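Local coordinates for protein alpha-fucosidase GH29 (PDB 4PSR) that hydrolyses alpha-L-fucosides as a family 29 glycoside hydrolase, probably releasing alpha-1,6-linked fucose from the reducing-end N-acetylglucosamine of glycoprotein glycans, at residues A[504-509]-A[517-522]; A[522-527]-A[580-585]; A[547-552]-A[562-567]. All coordinates share one frame; numbering follows the deposited sequence. Where two conformers were deposited one is given.

Contact 1 of 3, residues A[504-509]-A[517-522]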
ATOM      1  N   ALA A 504       7.076   9.544 -25.123  1.00 14.62           N
ATOM      2  CA  ALA A 504       6.327  10.561 -25.834  1.00 13.72           C
ATOM      3  C   ALA A 504       5.834  11.594 -24.834  1.00 16.80           C
ATOM      4  O   ALA A 504       5.951  11.414 -23.616  1.00 15.12           O
ATOM      5  CB  ALA A 504       5.172   9.933 -26.585  1.00 16.63           C
ATOM      6  N   ALA A 505       5.299  12.707 -25.348  1.00 16.14           N
ATOM      7  CA  ALA A 505       4.616  13.690 -24.514  1.00 16.46           C
ATOM      8  C   ALA A 505       3.393  14.181 -25.280  1.00 15.55           C
ATOM      9  O   ALA A 505       3.490  14.463 -26.492  1.00 17.93           O
ATOM     10  CB  ALA A 505       5.547  14.865 -24.144  1.00 16.24           C
ATOM     11  N   VAL A 506       2.251  14.272 -24.590  1.00 14.87           N
ATOM     12  CA  VAL A 506       1.019  14.749 -25.213  1.00 15.75           C
ATOM     13  C   VAL A 506       0.657  16.119 -24.655  1.00 18.97           C
ATOM     14  O   VAL A 506       0.943  16.402 -23.506  1.00 17.72           O
ATOM     15  CB  VAL A 506      -0.153  13.762 -25.028  1.00 13.77           C
ATOM     16  CG1 VAL A 506       0.087  12.506 -25.864  1.00 15.00           C
ATOM     17  CG2 VAL A 506      -0.345  13.382 -23.550  1.00 16.96           C
ATOM     18  N   PHE A 507       0.052  16.966 -25.500  1.00 18.75           N
ATOM     19  CA  PHE A 507      -0.210  18.372 -25.184  1.00 20.15           C
ATOM     20  C   PHE A 507      -1.626  18.797 -25.560  1.00 16.34           C
ATOM     21  O   PHE A 507      -2.244  18.244 -26.477  1.00 16.41           O
ATOM     22  CB  PHE A 507       0.796  19.257 -25.930  1.00 17.72           C
ATOM     23  CG  PHE A 507       2.204  19.061 -25.486  1.00 15.60           C
ATOM     24  CD1 PHE A 507       3.013  18.134 -26.135  1.00 20.39           C
ATOM     25  CD2 PHE A 507       2.714  19.756 -24.400  1.00 20.19           C
ATOM     26  CE1 PHE A 507       4.301  17.916 -25.729  1.00 17.06           C
ATOM     27  CE2 PHE A 507       4.026  19.538 -23.983  1.00 23.63           C
ATOM     28  CZ  PHE A 507       4.815  18.606 -24.658  1.00 20.69           C
ATOM     29  N   SER A 508      -2.129  19.806 -24.856  1.00 20.76           N
ATOM     30  CA  SER A 508      -3.491  20.298 -25.046  1.00 20.16           C
ATOM     31  C   SER A 508      -3.604  21.346 -26.157  1.00 21.89           C
ATOM     32  O   SER A 508      -4.708  21.675 -26.579  1.00 23.61           O
ATOM     33  CB  SER A 508      -4.038  20.873 -23.738  1.00 19.03           C
ATOM     34  OG  SER A 508      -3.328  22.056 -23.372  1.00 26.40           O
ATOM     35  N   LYS A 509      -2.469  21.855 -26.622  1.00 20.87           N
ATOM     36  CA  LYS A 509      -2.450  22.743 -27.787  1.00 24.65           C
ATOM     37  C   LYS A 509      -1.767  22.086 -28.959  1.00 32.46           C
ATOM     38  O   LYS A 509      -0.993  21.144 -28.788  1.00 26.08           O
ATOM     39  CB  LYS A 509      -1.778  24.067 -27.451  1.00 27.46           C
ATOM     40  CG  LYS A 509      -2.560  24.836 -26.438  1.00 29.41           C
ATOM     41  CD  LYS A 509      -1.962  26.205 -26.163  1.00 38.38           C
ATOM     42  CE  LYS A 509      -2.547  26.800 -24.887  1.00 73.25           C
ATOM     43  NZ  LYS A 509      -4.027  26.608 -24.798  1.00 52.70           N
ATOM     44  N   VAL A 517       1.496  15.915 -20.662  1.00 17.48           N
ATOM     45  CA  VAL A 517       1.792  14.718 -19.887  1.00 13.58           C
ATOM     46  C   VAL A 517       2.916  13.982 -20.600  1.00 15.76           C
ATOM     47  O   VAL A 517       2.804  13.672 -21.795  1.00 15.66           O
ATOM     48  CB  VAL A 517       0.567  13.791 -19.769  1.00 17.37           C
ATOM     49  CG1 VAL A 517       0.923  12.504 -19.021  1.00 18.43           C
ATOM     50  CG2 VAL A 517      -0.572  14.517 -19.056  1.00 19.58           C
ATOM     51  N   ALA A 518       4.000  13.699 -19.882  1.00 14.17           N
ATOM     52  CA  ALA A 518       5.069  12.827 -20.389  1.00 13.56           C
ATOM     53  C   ALA A 518       4.691  11.347 -20.193  1.00 15.67           C
ATOM     54  O   ALA A 518       4.052  10.987 -19.186  1.00 16.00           O
ATOM     55  CB  ALA A 518       6.362  13.134 -19.703  1.00 14.46           C
ATOM     56  N   LEU A 519       5.042  10.526 -21.177  1.00 14.13           N
ATOM     57  CA  LEU A 519       4.729   9.086 -21.179  1.00 14.64           C
ATOM     58  C   LEU A 519       5.972   8.245 -21.425  1.00 15.52           C
ATOM     59  O   LEU A 519       6.717   8.459 -22.375  1.00 15.04           O
ATOM     60  CB  LEU A 519       3.681   8.770 -22.249  1.00 14.22           C
ATOM     61  CG  LEU A 519       2.353   9.522 -22.163  1.00 15.20           C
ATOM     62  CD1 LEU A 519       1.482   9.222 -23.388  1.00 16.63           C
ATOM     63  CD2 LEU A 519       1.598   9.181 -20.879  1.00 18.16           C
ATOM     64  N   ALA A 520       6.195   7.250 -20.567  1.00 13.73           N
ATOM     65  CA  ALA A 520       7.229   6.258 -20.817  1.00 15.30           C
ATOM     66  C   ALA A 520       6.753   5.261 -21.873  1.00 15.20           C
ATOM     67  O   ALA A 520       5.659   5.413 -22.425  1.00 15.78           O
ATOM     68  CB  ALA A 520       7.556   5.528 -19.507  1.00 16.79           C
ATOM     69  N   LEU A 521       7.553   4.230 -22.165  1.00 14.75           N
ATOM     70  CA  LEU A 521       7.057   3.104 -22.931  1.00 18.60           C
ATOM     71  C   LEU A 521       5.990   2.406 -22.097  1.00 17.46           C
ATOM     72  O   LEU A 521       6.181   2.213 -20.895  1.00 21.09           O
ATOM     73  CB  LEU A 521       8.191   2.133 -23.262  1.00 18.76           C
ATOM     74  CG  LEU A 521       9.404   2.665 -24.015  1.00 20.94           C
ATOM     75  CD1 LEU A 521      10.338   1.493 -24.341  1.00 27.48           C
ATOM     76  CD2 LEU A 521       8.988   3.365 -25.286  1.00 22.66           C
ATOM     77  N   GLY A 522       4.885   2.033 -22.726  1.00 16.19           N
ATOM     78  CA  GLY A 522       3.806   1.365 -22.028  1.00 17.57           C
ATOM     79  C   GLY A 522       2.451   1.618 -22.654  1.00 19.07           C
ATOM     80  O   GLY A 522       2.353   2.075 -23.794  1.00 16.32           O
TER

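Contact 2 of 3, residues A[522-527]-A[580-585]. With MAN (alpha-D-mannopyranose), chain C.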
ATOM      1  N   GLY A 522       4.885   2.033 -22.726  1.00 16.19           N
ATOM      2  CA  GLY A 522       3.806   1.365 -22.028  1.00 17.57           C
ATOM      3  C   GLY A 522       2.451   1.618 -22.654  1.00 19.07           C
ATOM      4  O   GLY A 522       2.353   2.075 -23.794  1.00 16.32           O
ATOM      5  N   THR A 523       1.408   1.330 -21.889  1.00 16.14           N
ATOM      6  CA  THR A 523       0.029   1.478 -22.336  1.00 16.15           C
ATOM      7  C   THR A 523      -0.717   2.424 -21.393  1.00 17.48           C
ATOM      8  O   THR A 523      -0.614   2.328 -20.167  1.00 16.06           O
ATOM      9  CB  THR A 523      -0.680   0.123 -22.425  1.00 18.05           C
ATOM     10  OG1 THR A 523      -0.906  -0.395 -21.106  1.00 19.19           O
ATOM     11  CG2 THR A 523       0.147  -0.868 -23.234  1.00 19.30           C
ATOM     12  N   PHE A 524      -1.428   3.391 -21.977  1.00 14.30           N
ATOM     13  CA  PHE A 524      -2.014   4.485 -21.227  1.00 14.96           C
ATOM     14  C   PHE A 524      -3.467   4.671 -21.651  1.00 15.42           C
ATOM     15  O   PHE A 524      -3.745   5.121 -22.771  1.00 16.88           O
ATOM     16  CB  PHE A 524      -1.172   5.744 -21.447  1.00 14.13           C
ATOM     17  CG  PHE A 524       0.280   5.529 -21.149  1.00 14.49           C
ATOM     18  CD1 PHE A 524       0.729   5.455 -19.835  1.00 15.45           C
ATOM     19  CD2 PHE A 524       1.195   5.315 -22.167  1.00 14.51           C
ATOM     20  CE1 PHE A 524       2.064   5.208 -19.548  1.00 14.00           C
ATOM     21  CE2 PHE A 524       2.531   5.070 -21.888  1.00 14.99           C
ATOM     22  CZ  PHE A 524       2.974   5.019 -20.573  1.00 14.29           C
ATOM     23  N   ASP A 525      -4.397   4.268 -20.781  1.00 13.86           N
ATOM     24  CA  ASP A 525      -5.819   4.313 -21.107  1.00 13.42           C
ATOM     25  C   ASP A 525      -6.444   5.649 -20.724  1.00 15.07           C
ATOM     26  O   ASP A 525      -5.767   6.547 -20.220  1.00 15.08           O
ATOM     27  CB  ASP A 525      -6.572   3.113 -20.509  1.00 14.59           C
ATOM     28  CG  ASP A 525      -6.633   3.096 -19.001  1.00 16.01           C
ATOM     29  OD1 ASP A 525      -6.124   4.008 -18.328  1.00 15.20           O
ATOM     30  OD2 ASP A 525      -7.202   2.113 -18.454  1.00 21.03           O
ATOM     31  N   THR A 526      -7.737   5.806 -20.979  1.00 14.85           N
ATOM     32  CA  THR A 526      -8.414   7.072 -20.684  1.00 15.63           C
ATOM     33  C   THR A 526      -8.293   7.430 -19.208  1.00 13.20           C
ATOM     34  O   THR A 526      -8.085   8.578 -18.850  1.00 14.01           O
ATOM     35  CB  THR A 526      -9.911   6.997 -21.059  1.00 15.30           C
ATOM     36  OG1 THR A 526     -10.059   7.062 -22.485  1.00 17.73           O
ATOM     37  CG2 THR A 526     -10.714   8.114 -20.427  1.00 19.18           C
ATOM     38  N   VAL A 527      -8.408   6.437 -18.331  1.00 14.17           N
ATOM     39  CA  VAL A 527      -8.287   6.701 -16.901  1.00 14.99           C
ATOM     40  C   VAL A 527      -6.891   7.228 -16.567  1.00 13.18           C
ATOM     41  O   VAL A 527      -6.755   8.205 -15.831  1.00 12.99           O
ATOM     42  CB  VAL A 527      -8.572   5.439 -16.089  1.00 15.13           C
ATOM     43  CG1 VAL A 527      -8.218   5.614 -14.625  1.00 16.34           C
ATOM     44  CG2 VAL A 527     -10.067   5.064 -16.209  1.00 15.47           C
ATOM     45  N   ILE A 580      -3.445   5.346 -25.632  1.00 14.74           N
ATOM     46  CA  ILE A 580      -2.176   5.405 -26.361  1.00 16.48           C
ATOM     47  C   ILE A 580      -1.226   4.289 -25.940  1.00 15.90           C
ATOM     48  O   ILE A 580      -1.124   3.995 -24.749  1.00 16.79           O
ATOM     49  CB  ILE A 580      -1.452   6.764 -26.123  1.00 15.31           C
ATOM     50  CG1 ILE A 580      -2.352   7.946 -26.524  1.00 17.06           C
ATOM     51  CG2 ILE A 580      -0.103   6.797 -26.865  1.00 15.28           C
ATOM     52  CD1 ILE A 580      -1.826   9.316 -26.081  1.00 19.40           C
ATOM     53  N   VAL A 581      -0.542   3.678 -26.905  1.00 17.70           N
ATOM     54  CA  VAL A 581       0.517   2.704 -26.641  1.00 14.49           C
ATOM     55  C   VAL A 581       1.823   3.266 -27.162  1.00 17.30           C
ATOM     56  O   VAL A 581       1.938   3.588 -28.347  1.00 18.47           O
ATOM     57  CB  VAL A 581       0.247   1.353 -27.335  1.00 17.29           C
ATOM     58  CG1 VAL A 581       1.389   0.346 -27.077  1.00 16.88           C
ATOM     59  CG2 VAL A 581      -1.076   0.794 -26.872  1.00 20.85           C
ATOM     60  N   VAL A 582       2.809   3.390 -26.288  1.00 15.49           N
ATOM     61  CA  VAL A 582       4.096   3.951 -26.653  1.00 18.06           C
ATOM     62  C   VAL A 582       5.093   2.785 -26.670  1.00 18.47           C
ATOM     63  O   VAL A 582       5.209   2.060 -25.685  1.00 17.59           O
ATOM     64  CB  VAL A 582       4.486   5.036 -25.662  1.00 17.82           C
ATOM     65  CG1 VAL A 582       5.786   5.689 -26.075  1.00 16.02           C
ATOM     66  CG2 VAL A 582       3.355   6.077 -25.570  1.00 16.63           C
ATOM     67  N   SER A 583       5.776   2.606 -27.795  0.51 17.52           N
ATOM     68  CA  SER A 583       6.625   1.432 -28.018  0.51 17.33           C
ATOM     69  C   SER A 583       8.001   1.838 -28.537  0.51 22.28           C
ATOM     70  O   SER A 583       8.166   2.900 -29.147  0.51 15.72           O
ATOM     71  CB  SER A 583       5.966   0.484 -29.027  0.51 17.57           C
ATOM     72  OG  SER A 583       4.606   0.211 -28.706  0.51 21.49           O
ATOM     73  N   LYS A 584       8.993   0.993 -28.281  1.00 21.51           N
ATOM     74  CA  LYS A 584      10.293   1.131 -28.889  1.00 23.40           C
ATOM     75  C   LYS A 584      10.192   0.590 -30.285  1.00 28.61           C
ATOM     76  O   LYS A 584       9.559  -0.450 -30.528  1.00 31.00           O
ATOM     77  CB  LYS A 584      11.349   0.335 -28.113  1.00 34.33           C
ATOM     78  CG  LYS A 584      12.334   1.207 -27.355  1.00 36.81           C
ATOM     79  CD  LYS A 584      13.346   0.383 -26.563  1.00 53.01           C
ATOM     80  CE  LYS A 584      14.719   0.403 -27.218  1.00 51.79           C
ATOM     81  NZ  LYS A 584      15.393   1.729 -27.094  1.00 54.42           N
ATOM     82  N   ILE A 585      10.766   1.319 -31.230  1.00 32.12           N
ATOM     83  CA  ILE A 585      11.113   0.691 -32.468  1.00 30.86           C
ATOM     84  C   ILE A 585      12.424   0.017 -32.081  1.00 36.44           C
ATOM     85  O   ILE A 585      12.659  -1.069 -32.507  1.00 25.22           O
ATOM     86  CB  ILE A 585      11.280   1.664 -33.656  1.00 36.60           C
ATOM     87  CG1 ILE A 585      12.532   2.512 -33.474  1.00 41.24           C
ATOM     88  CG2 ILE A 585      10.016   2.521 -33.832  1.00 39.25           C
ATOM     89  CD1 ILE A 585      12.718   3.545 -34.553  1.00 65.05           C
ATOM     90  OXT ILE A 585      13.253   0.494 -31.298  1.00 46.49           O
TER
HETATM   91  C1  MAN C   5      -1.202  -5.858 -28.577  1.00 33.78           C
HETATM   92  C2  MAN C   5       0.322  -5.770 -28.959  1.00 21.29           C
HETATM   93  C3  MAN C   5       1.139  -5.066 -27.845  1.00 27.33           C
HETATM   94  C4  MAN C   5       0.475  -3.742 -27.398  1.00 30.63           C
HETATM   95  C5  MAN C   5      -1.033  -3.970 -27.117  1.00 29.04           C
HETATM   96  C6  MAN C   5      -1.797  -2.698 -26.832  1.00 29.85           C
HETATM   97  O2  MAN C   5       0.483  -4.985 -30.086  1.00 28.07           O
HETATM   98  O3  MAN C   5       2.490  -4.824 -28.246  1.00 35.73           O
HETATM   99  O4  MAN C   5       1.118  -3.286 -26.198  1.00 29.59           O
HETATM  100  O5  MAN C   5      -1.689  -4.602 -28.258  1.00 24.63           O
HETATM  101  O6  MAN C   5      -2.612  -2.927 -25.673  1.00 32.10           O

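Contact 3 of 3, residues A[547-552]-A[562-567]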
ATOM      1  N   GLY A 547      13.634   6.834 -31.795  1.00 21.16           N
ATOM      2  CA  GLY A 547      13.679   5.433 -31.388  1.00 22.85           C
ATOM      3  C   GLY A 547      12.360   4.901 -30.837  1.00 27.54           C
ATOM      4  O   GLY A 547      12.300   3.792 -30.312  1.00 24.19           O
ATOM      5  N   THR A 548      11.294   5.670 -30.988  1.00 18.02           N
ATOM      6  CA  THR A 548       9.989   5.350 -30.403  1.00 16.85           C
ATOM      7  C   THR A 548       8.879   5.512 -31.435  1.00 18.42           C
ATOM      8  O   THR A 548       9.026   6.256 -32.413  1.00 18.89           O
ATOM      9  CB  THR A 548       9.691   6.289 -29.204  1.00 16.55           C
ATOM     10  OG1 THR A 548      10.867   6.485 -28.414  1.00 18.75           O
ATOM     11  CG2 THR A 548       8.584   5.750 -28.315  1.00 21.72           C
ATOM     12  N   LYS A 549       7.783   4.785 -31.250  1.00 18.21           N
ATOM     13  CA  LYS A 549       6.548   5.058 -31.967  1.00 17.41           C
ATOM     14  C   LYS A 549       5.400   5.129 -30.976  1.00 18.24           C
ATOM     15  O   LYS A 549       5.480   4.577 -29.863  1.00 17.03           O
ATOM     16  CB  LYS A 549       6.273   4.014 -33.049  1.00 20.31           C
ATOM     17  CG  LYS A 549       6.059   2.602 -32.543  1.00 23.05           C
ATOM     18  CD  LYS A 549       5.699   1.686 -33.696  1.00 35.51           C
ATOM     19  CE  LYS A 549       5.654   0.228 -33.262  1.00 38.74           C
ATOM     20  NZ  LYS A 549       5.323  -0.670 -34.394  1.00 52.18           N
ATOM     21  N   ALA A 550       4.340   5.844 -31.339  1.00 17.95           N
ATOM     22  CA  ALA A 550       3.129   5.899 -30.529  1.00 16.30           C
ATOM     23  C   ALA A 550       1.955   5.466 -31.373  1.00 20.86           C
ATOM     24  O   ALA A 550       1.828   5.903 -32.519  1.00 22.47           O
ATOM     25  CB  ALA A 550       2.897   7.303 -29.971  1.00 20.09           C
ATOM     26  N   THR A 551       1.097   4.622 -30.813  1.00 16.78           N
ATOM     27  CA  THR A 551      -0.116   4.194 -31.478  1.00 17.53           C
ATOM     28  C   THR A 551      -1.297   4.774 -30.727  1.00 20.79           C
ATOM     29  O   THR A 551      -1.456   4.541 -29.522  1.00 18.82           O
ATOM     30  CB  THR A 551      -0.166   2.663 -31.539  1.00 17.60           C
ATOM     31  OG1 THR A 551       1.023   2.197 -32.176  1.00 21.88           O
ATOM     32  CG2 THR A 551      -1.361   2.178 -32.310  1.00 19.70           C
ATOM     33  N   LEU A 552      -2.093   5.586 -31.427  1.00 20.44           N
ATOM     34  CA  LEU A 552      -3.252   6.237 -30.841  1.00 20.95           C
ATOM     35  C   LEU A 552      -4.465   5.400 -31.137  1.00 20.55           C
ATOM     36  O   LEU A 552      -4.640   4.968 -32.273  1.00 28.41           O
ATOM     37  CB  LEU A 552      -3.495   7.612 -31.481  1.00 25.31           C
ATOM     38  CG  LEU A 552      -2.331   8.578 -31.527  1.00 26.95           C
ATOM     39  CD1 LEU A 552      -2.743   9.896 -32.191  1.00 30.22           C
ATOM     40  CD2 LEU A 552      -1.851   8.826 -30.143  1.00 23.65           C
ATOM     41  N   SER A 562      -7.098   2.953 -34.982  1.00 23.91           N
ATOM     42  CA  SER A 562      -5.746   3.228 -34.505  1.00 25.61           C
ATOM     43  C   SER A 562      -4.880   3.886 -35.563  1.00 28.17           C
ATOM     44  O   SER A 562      -5.081   3.676 -36.756  1.00 31.03           O
ATOM     45  CB  SER A 562      -5.068   1.947 -34.010  1.00 22.38           C
ATOM     46  OG  SER A 562      -4.853   1.025 -35.069  1.00 32.17           O
ATOM     47  N   LYS A 563      -3.903   4.664 -35.098  1.00 27.33           N
ATOM     48  CA  LYS A 563      -2.994   5.405 -35.963  1.00 26.77           C
ATOM     49  C   LYS A 563      -1.603   5.344 -35.365  1.00 29.82           C
ATOM     50  O   LYS A 563      -1.444   5.630 -34.187  1.00 27.54           O
ATOM     51  CB  LYS A 563      -3.432   6.864 -36.050  1.00 27.77           C
ATOM     52  CG  LYS A 563      -2.593   7.712 -36.987  1.00 38.98           C
ATOM     53  CD  LYS A 563      -3.088   9.151 -37.042  1.00 29.75           C
ATOM     54  CE  LYS A 563      -2.399   9.919 -38.168  1.00 56.70           C
ATOM     55  NZ  LYS A 563      -2.774  11.361 -38.189  1.00 58.17           N
ATOM     56  N   GLU A 564      -0.605   4.989 -36.173  1.00 22.52           N
ATOM     57  CA  GLU A 564       0.769   4.881 -35.702  1.00 21.61           C
ATOM     58  C   GLU A 564       1.545   6.132 -36.072  1.00 22.44           C
ATOM     59  O   GLU A 564       1.466   6.606 -37.213  1.00 25.42           O
ATOM     60  CB  GLU A 564       1.442   3.648 -36.297  1.00 32.98           C
ATOM     61  CG  GLU A 564       2.529   3.053 -35.428  1.00 31.77           C
ATOM     62  CD  GLU A 564       3.143   1.808 -36.039  1.00 45.50           C
ATOM     63  OE1 GLU A 564       2.574   0.705 -35.864  1.00 41.67           O
ATOM     64  OE2 GLU A 564       4.201   1.932 -36.692  1.00 53.61           O
ATOM     65  N   LEU A 565       2.293   6.679 -35.116  1.00 21.64           N
ATOM     66  CA  LEU A 565       3.091   7.885 -35.340  1.00 21.87           C
ATOM     67  C   LEU A 565       4.541   7.637 -34.977  1.00 24.31           C
ATOM     68  O   LEU A 565       4.843   7.108 -33.901  1.00 24.04           O
ATOM     69  CB  LEU A 565       2.547   9.046 -34.499  1.00 19.86           C
ATOM     70  CG  LEU A 565       1.102   9.458 -34.763  1.00 24.52           C
ATOM     71  CD1 LEU A 565       0.609  10.420 -33.678  1.00 24.76           C
ATOM     72  CD2 LEU A 565       0.999  10.096 -36.147  1.00 29.48           C
ATOM     73  N   SER A 566       5.448   8.010 -35.871  1.00 19.05           N
ATOM     74  CA  SER A 566       6.868   7.855 -35.642  1.00 19.77           C
ATOM     75  C   SER A 566       7.452   9.104 -34.955  1.00 20.50           C
ATOM     76  O   SER A 566       6.726  10.049 -34.599  1.00 19.10           O
ATOM     77  CB  SER A 566       7.598   7.577 -36.956  1.00 21.92           C
ATOM     78  OG  SER A 566       7.359   8.607 -37.896  1.00 23.94           O
ATOM     79  N   ALA A 567       8.762   9.102 -34.778  1.00 18.32           N
ATOM     80  CA  ALA A 567       9.451  10.169 -34.063  1.00 17.21           C
ATOM     81  C   ALA A 567       9.183  11.547 -34.675  1.00 21.73           C
ATOM     82  O   ALA A 567       9.222  11.710 -35.900  1.00 20.70           O
ATOM     83  CB  ALA A 567      10.930   9.908 -34.031  1.00 17.33           C
TER
HETATM   84  O   HOH W   1      10.376   6.587 -34.862  1.00 25.51           O
HETATM   85  O   HOH W   2       1.050   0.003 -33.960  1.00 31.92           O

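Contact 1 of 3, residues A[504-509]-A[517-522]
Ala504 and Leu519 form one hydrogen-bonded pair of this antiparallel hairpin, and Val506 and Val517 form the next. In the first pair Leu519 N gives its hydrogen to Ala504 O at 2.8 Å, and Ala504 N returns a bond to Leu519 O at 3.0 Å. The second pair is equally reciprocal, with Val506 N to Val517 O and Val517 N to Val506 O both at 2.9 Å. Between them lies the non-hydrogen-bonded pair of Ala505 and Ala518, whose CA atoms come within 4.2 Å of each other. A CA-H...O contact supplements the ladder here, Ala505 CA standing 3.3 Å from Val517 O.

The apolar contacts gather on the face that carries Ala504, Val506, Val517 and Leu519. Val506 and Val517 lie side by side and point the same way. CG2 of Val506 sits between its own backbone N and carbonyl carbon, and from there it meets Val517 CB at 3.9 Å. The other branch, Val506 CG1, is turned toward Leu519 CD1, more loosely, at 4.3 Å.

Strand order and connections fit the first hairpin of the first Greek key in a beta/gamma-crystallin-type sandwich. Strand 541-544 continues the sheet beyond 504-507, Ala505 pairing with Arg543 through the backbone. On the face of Val506, Val517 and Leu519, helix 526-532 packs against Val517 and Leu519 through Phe528, Leu529 and Ala532, while Ile580 of strand 579-584 in the facing sheet meets Val506.

Contact 2 of 3, residues A[522-527]-A[580-585]
Phe524 CG is anti to its carbonyl carbon (chi1 -53°) and Val582 has CG1 anti to the backbone N (chi1 -177°), which puts CG2 anti to the carbonyl carbon; with these torsions the methyl meets the ring at its edge, CE2 to CG2 3.9 Å. Ile580 O lies obliquely to the same ring, 3.7 Å from CD2.

Around these side chains the backbones are bonded in two reciprocal pairs. Gly522 O accepts from Val582 N at 2.9 Å, nearly along the C=O axis, and Phe524 N donates to Ile580 O at the same length. Gly522 has a positive phi of 152°, a backbone state that a residue with a side chain rarely adopts.

Between the two pairs, Thr523 and Val581 point side by side out of the other face, their CG2 atoms 4.2 Å apart, and a mannose rests on them: its C6 is 3.6 Å from Val581 CG2, and its O4 lies near both residues. It belongs to a protein-borne glycan that also neighbours Asn280 and Arg297.

Asp525 then N-caps helix 526-532, its OD1 taking the Phe528 N-H. The strand order and this helix fit a beta/gamma-crystallin-type Greek key, in which 522-524 pairs with the last strand.

Contact 3 of 3, residues A[547-552]-A[562-567]
The carboxylate of Glu564 has the aliphatic end of Lys549 over one face: Lys549 CD stands 3.5 Å above Glu564 CD, with the ammonium above the same face. The salt bridge, Lys549 NZ to Glu564 OE1 3.4 Å, is weak as a hydrogen bond. Beyond OE1, tilted out of the carboxylate plane toward the lysine's side, a water donates to that oxygen and bonds Thr551 OG1. A Lys549 chi1 of 63° places CG between the backbone N and the carbonyl carbon; beyond CG the extended chain rises from the sheet and crosses the Glu564 side chain obliquely.

The face of Ala550, Leu552 and Leu565 is mainly apolar; Lys563 starts on it but leads off. Leu552 and Leu565 meet through their CD1 methyls at 3.7 Å, and Ile542 of strand 541-544, in the facing sheet, packs against Leu565.

Two reciprocal backbone pairs hold the strands: Leu565 N to Ala550 O and Leu552 N to Lys563 O are both 2.8 Å. Where the strands part, a water donates to Thr548 O and accepts from Ala567 N.

With a polar outer face and a mainly apolar inner one, this is consistent with the opening hairpin of the second Greek key of a beta/gamma-crystallin-type sandwich.

In the fold
Contacts 2 and 3 belong to one four-stranded sheet, where strand 579-584 pairs with 522-524 on one side and with 548-553 on the other; contact 1 lies in the facing sheet. Gly522 ends contact 1 and begins contact 2, carrying the chain from one sheet to the other, and Val506 CG1 meets Ile580 CD1 between them. Chemistry follows position. Contact 1 is buried and wholly backbone and aliphatic. Contact 2 is largely buried, but turns a threonine and a valine outward to a glycan mannose. Contact 3, on the edge strand 562-565 and farthest from the chain's centre, adds a salt bridge and a water on its exposed face, and a second water where the strands part.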